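Local coordinates for protein RNA-dependent RNA polymerase (Qualyub virus, PDB 6DX1) that probably removes ubiquitin from host proteins as a cysteine protease of the viral ovarian tumour (OTU) family, forming one domain of the viral RNA polymerase protein, at residues 55-58 with 59-63; 85-88 with 89-92. All coordinates share one frame; numbering follows the deposited sequence.

In the fold
Both contacts are single-helix contacts between residues a turn apart, and each mixes buried with exposed side chains. Contact 1 covers the start of helix 57-70 and its N-cap, its centre about 14 Å from the centre of the chain; the centre of contact 2, the short helix 85-92, lies about 19 Å out. The centres of the two contacts are about 15 Å apart, and they meet where Lys61 NZ bonds to Ser92 O, 2.9 Å away, at the C-terminal end of helix 85-92. Chemistry follows place: contact 1 is mostly backbone bonding at a helix start with aliphatic and amide packing, while contact 2 sets a tyrosine-serine pair inward and histidine, arginine and glutamate on its outer side.

Contact 1 of 2, residues 55-58 with 59-63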
loop_
_atom_site.group_PDB
_atom_site.type_symbol
_atom_site.label_atom_id
_atom_site.label_comp_id
_atom_site.label_asym_id
_atom_site.label_seq_id
_atom_site.Cartn_x
_atom_site.Cartn_y
_atom_site.Cartn_z
ATOM N N ASN A 55 -16.066 1.602 0.845
ATOM C CA ASN A 55 -17.037 0.891 0.018
ATOM C C ASN A 55 -16.618 0.786 -1.440
ATOM O O ASN A 55 -17.211 -0.009 -2.184
ATOM C CB ASN A 55 -18.409 1.584 0.095
ATOM C CG ASN A 55 -19.008 1.563 1.494
ATOM O OD1 ASN A 55 -18.385 1.100 2.447
ATOM N ND2 ASN A 55 -20.224 2.092 1.624
ATOM N N GLY A 56 -15.621 1.560 -1.875
ATOM C CA GLY A 56 -15.198 1.486 -3.257
ATOM C C GLY A 56 -14.004 0.581 -3.505
ATOM O O GLY A 56 -13.296 0.768 -4.493
ATOM N N TRP A 57 -13.784 -0.430 -2.657
ATOM C CA TRP A 57 -12.594 -1.266 -2.823
ATOM C C TRP A 57 -12.564 -1.994 -4.164
ATOM O O TRP A 57 -11.477 -2.238 -4.696
ATOM C CB TRP A 57 -12.474 -2.262 -1.655
ATOM C CG TRP A 57 -13.236 -3.529 -1.864
ATOM C CD1 TRP A 57 -12.787 -4.671 -2.477
ATOM C CD2 TRP A 57 -14.580 -3.786 -1.471
ATOM N NE1 TRP A 57 -13.781 -5.617 -2.494
ATOM C CE2 TRP A 57 -14.889 -5.099 -1.874
ATOM C CE3 TRP A 57 -15.555 -3.032 -0.812
ATOM C CZ2 TRP A 57 -16.139 -5.674 -1.652
ATOM C CZ3 TRP A 57 -16.796 -3.608 -0.591
ATOM C CH2 TRP A 57 -17.074 -4.915 -1.009
ATOM N N ILE A 58 -13.727 -2.355 -4.736
ATOM C CA ILE A 58 -13.730 -3.028 -6.037
ATOM C C ILE A 58 -13.176 -2.112 -7.121
ATOM O O ILE A 58 -12.458 -2.558 -8.026
ATOM C CB ILE A 58 -15.145 -3.518 -6.401
ATOM C CG1 ILE A 58 -15.577 -4.617 -5.438
ATOM C CG2 ILE A 58 -15.164 -4.043 -7.849
ATOM C CD1 ILE A 58 -14.839 -5.909 -5.642
ATOM N N GLU A 59 -13.512 -0.824 -7.064
ATOM C CA GLU A 59 -12.967 0.099 -8.055
ATOM C C GLU A 59 -11.451 0.181 -7.966
ATOM O O GLU A 59 -10.783 0.395 -8.984
ATOM C CB GLU A 59 -13.575 1.486 -7.883
ATOM C CG GLU A 59 -15.051 1.565 -8.261
ATOM C CD GLU A 59 -15.377 0.885 -9.583
ATOM O OE1 GLU A 59 -16.447 0.239 -9.658
ATOM O OE2 GLU A 59 -14.572 0.986 -10.542
ATOM N N VAL A 60 -10.891 0.037 -6.763
ATOM C CA VAL A 60 -9.436 0.021 -6.645
ATOM C C VAL A 60 -8.875 -1.235 -7.294
ATOM O O VAL A 60 -7.869 -1.180 -8.012
ATOM C CB VAL A 60 -8.996 0.145 -5.174
ATOM C CG1 VAL A 60 -7.467 0.206 -5.078
ATOM C CG2 VAL A 60 -9.606 1.379 -4.527
ATOM N N LYS A 61 -9.509 -2.392 -7.057
ATOM C CA LYS A 61 -9.062 -3.612 -7.727
ATOM C C LYS A 61 -9.139 -3.446 -9.236
ATOM O O LYS A 61 -8.212 -3.833 -9.960
ATOM C CB LYS A 61 -9.899 -4.816 -7.276
ATOM C CG LYS A 61 -9.832 -5.069 -5.779
ATOM C CD LYS A 61 -10.464 -6.400 -5.369
ATOM C CE LYS A 61 -9.589 -7.577 -5.785
ATOM N NZ LYS A 61 -10.133 -8.870 -5.296
ATOM N N ASN A 62 -10.228 -2.833 -9.719
ATOM C CA ASN A 62 -10.406 -2.599 -11.151
ATOM C C ASN A 62 -9.290 -1.729 -11.718
ATOM O O ASN A 62 -8.758 -2.014 -12.797
ATOM C CB ASN A 62 -11.755 -1.922 -11.413
ATOM C CG ASN A 62 -12.926 -2.872 -11.324
ATOM O OD1 ASN A 62 -12.773 -4.089 -11.428
ATOM N ND2 ASN A 62 -14.121 -2.308 -11.142
ATOM N N MET A 63 -8.951 -0.634 -11.032
ATOM C CA MET A 63 -7.968 0.280 -11.606
ATOM C C MET A 63 -6.580 -0.346 -11.616
ATOM O O MET A 63 -5.782 -0.058 -12.512
ATOM C CB MET A 63 -7.966 1.626 -10.867
ATOM C CG MET A 63 -7.427 1.592 -9.451
ATOM S SD MET A 63 -7.496 3.213 -8.633
ATOM C CE MET A 63 -9.250 3.589 -8.696
#
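Trp57 holds its indole in the cramped setting between backbone N and carbonyl carbon (chi1 86°), and Lys61, after running extended through chi2, bends at chi3 (73°); the two side chains then lie alongside each other, pointing the same way. The touch is light: Lys61 CD comes to the indole edge, near the ring plane, 4.1 Å from Trp57 CD1. Nearer the backbone, Lys61 CG lies 3.4 Å from Trp57 O, the carbonyl that also accepts the backbone N-H of Lys61.

One residue on, Ile58 and Asn62 repeat the i to i+4 spacing with different chemistry. The methyl CG2 of Ile58 is 3.9 Å from ND2 of Asn62, an aliphatic group against an amide, while Ile58 O receives Asn62 N at 2.8 Å in a fairly straight bond (160° at the hydrogen). The same ND2 makes a weak bond to Glu59 OE2, and OD1 turns to Arg65, so both ends of the amide are engaged and its rotation is probably restrained.

Gly56 is the N-cap. Its carbonyl takes two weak bonds, from Glu59 N at 3.0 Å, three residues on, and from Val60 N at 3.4 Å, already in the i to i+4 pattern; full-strength bonds of that kind follow from Trp57 O onward.

Around this turn, the polar end of Lys61 has its partner in helix 85-92, and Trp57 makes a cation-pi contact with Arg44. Val60 packs on Phe43 of helix 41-51 and Leu107 of helix 101-111, so the start of helix 57-70 lies against both helices.

Contact 2 of 2, residues 85-88 with 89-92; sequences PEHY and ARES
Tyr88 and Ser92 face each other one turn apart on the buried side of helix 85-92. The tyrosine ring leaves the backbone with CG opposite the main-chain N (chi1 173°), which sends it outward from the helix, leaning toward the C-terminal end, and Ser92 CB sits over one face as a CH-pi contact, 4.2 Å from the ring centroid of Tyr88. Ser92 chi1 is 63°, a setting that turns OG back to the preceding turn: OG donates to Tyr88 O at 3.0 Å, while Ser92 N gives the same oxygen a second bond of 2.9 Å. The amide arrives nearly in line with the carbonyl bond, the hydroxyl well off it.

On the outer side, His87, Arg90 and Glu91 crowd together. The arginine chain bends partway along, bringing its guanidinium back over the preceding turn, with Glu86 O and His87 CA over one face. NH1 lies 3.8 Å from His87 CD2, and the imidazole and guanidinium planes are only 16° apart, although the two side chains cross at about a right angle. Glu91 lays its CG 3.7 Å from CD2 of His87; its carboxylate plane is steeply inclined to the ring.

The imidazole is further fixed by Gln83 N, which bonds to ND1, and the tyrosine hydroxyl by Glu103 of helix 101-111. Ser92 OG also pairs with Arg65 of helix 57-70. Two donors on Tyr88 O satisfy this carbonyl beside the buried ring, whereas the outer groups pack without a salt bridge among them, so any electrostatic interaction between the arginine and the glutamates is probably weak and through space.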
loop_
_atom_site.group_PDB
_atom_site.type_symbol
_atom_site.label_atom_id
_atom_site.label_comp_id
_atom_site.label_asym_id
_atom_site.label_seq_id
_atom_site.Cartn_x
_atom_site.Cartn_y
_atom_site.Cartn_z
ATOM N N PRO A 85 -0.590 -9.403 -18.135
ATOM C CA PRO A 85 -1.751 -8.739 -17.512
ATOM C C PRO A 85 -2.957 -9.644 -17.352
ATOM O O PRO A 85 -3.703 -9.499 -16.376
ATOM C CB PRO A 85 -2.046 -7.575 -18.464
ATOM C CG PRO A 85 -0.752 -7.286 -19.123
ATOM C CD PRO A 85 -0.063 -8.619 -19.269
ATOM N N GLU A 86 -3.167 -10.582 -18.280
ATOM C CA GLU A 86 -4.316 -11.472 -18.185
ATOM C C GLU A 86 -4.177 -12.408 -16.994
ATOM O O GLU A 86 -5.165 -12.701 -16.308
ATOM C CB GLU A 86 -4.480 -12.254 -19.493
ATOM C CG GLU A 86 -4.456 -11.382 -20.767
ATOM C CD GLU A 86 -3.045 -10.954 -21.168
ATOM O OE1 GLU A 86 -2.891 -9.979 -21.929
ATOM O OE2 GLU A 86 -2.084 -11.601 -20.718
ATOM N N HIS A 87 -2.956 -12.877 -16.727
ATOM C CA HIS A 87 -2.706 -13.702 -15.549
ATOM C C HIS A 87 -2.981 -12.921 -14.266
ATOM O O HIS A 87 -3.632 -13.435 -13.349
ATOM C CB HIS A 87 -1.266 -14.227 -15.583
ATOM C CG HIS A 87 -0.887 -15.072 -14.405
ATOM N ND1 HIS A 87 0.423 -15.266 -14.022
ATOM C CD2 HIS A 87 -1.643 -15.776 -13.530
ATOM C CE1 HIS A 87 0.457 -16.043 -12.955
ATOM N NE2 HIS A 87 -0.783 -16.370 -12.638
ATOM N N TYR A 88 -2.512 -11.671 -14.191
ATOM C CA TYR A 88 -2.794 -10.862 -13.006
ATOM C C TYR A 88 -4.294 -10.643 -12.827
ATOM O O TYR A 88 -4.815 -10.753 -11.710
ATOM C CB TYR A 88 -2.069 -9.514 -13.084
ATOM C CG TYR A 88 -2.471 -8.597 -11.954
ATOM C CD1 TYR A 88 -2.096 -8.887 -10.656
ATOM C CD2 TYR A 88 -3.269 -7.480 -12.181
ATOM C CE1 TYR A 88 -2.482 -8.082 -9.603
ATOM C CE2 TYR A 88 -3.664 -6.658 -11.131
ATOM C CZ TYR A 88 -3.266 -6.978 -9.842
ATOM O OH TYR A 88 -3.642 -6.191 -8.775
ATOM N N ALA A 89 -5.002 -10.321 -13.914
ATOM C CA ALA A 89 -6.442 -10.092 -13.817
ATOM C C ALA A 89 -7.160 -11.342 -13.332
ATOM O O ALA A 89 -8.076 -11.260 -12.503
ATOM C CB ALA A 89 -6.998 -9.650 -15.172
ATOM N N ARG A 90 -6.743 -12.508 -13.835
ATOM C CA ARG A 90 -7.358 -13.770 -13.443
ATOM C C ARG A 90 -7.202 -14.020 -11.951
ATOM O O ARG A 90 -8.174 -14.363 -11.268
ATOM C CB ARG A 90 -6.740 -14.909 -14.269
ATOM C CG ARG A 90 -6.951 -16.329 -13.765
ATOM C CD ARG A 90 -6.383 -17.343 -14.769
ATOM N NE ARG A 90 -6.225 -16.753 -16.109
ATOM C CZ ARG A 90 -5.055 -16.652 -16.746
ATOM N NH1 ARG A 90 -3.974 -17.124 -16.154
ATOM N NH2 ARG A 90 -4.946 -16.070 -17.948
ATOM N N GLU A 91 -5.994 -13.830 -11.421
ATOM C CA GLU A 91 -5.753 -14.121 -10.013
ATOM C C GLU A 91 -6.372 -13.068 -9.101
ATOM O O GLU A 91 -6.901 -13.402 -8.035
ATOM C CB GLU A 91 -4.252 -14.238 -9.754
ATOM C CG GLU A 91 -3.628 -15.460 -10.412
ATOM C CD GLU A 91 -4.165 -16.751 -9.832
ATOM O OE1 GLU A 91 -4.204 -16.871 -8.592
ATOM O OE2 GLU A 91 -4.563 -17.638 -10.617
ATOM N N SER A 92 -6.311 -11.791 -9.486
ATOM C CA SER A 92 -6.815 -10.757 -8.592
ATOM C C SER A 92 -8.333 -10.759 -8.498
ATOM O O SER A 92 -8.881 -10.209 -7.538
ATOM C CB SER A 92 -6.319 -9.375 -9.031
ATOM O OG SER A 92 -6.802 -9.037 -10.315
#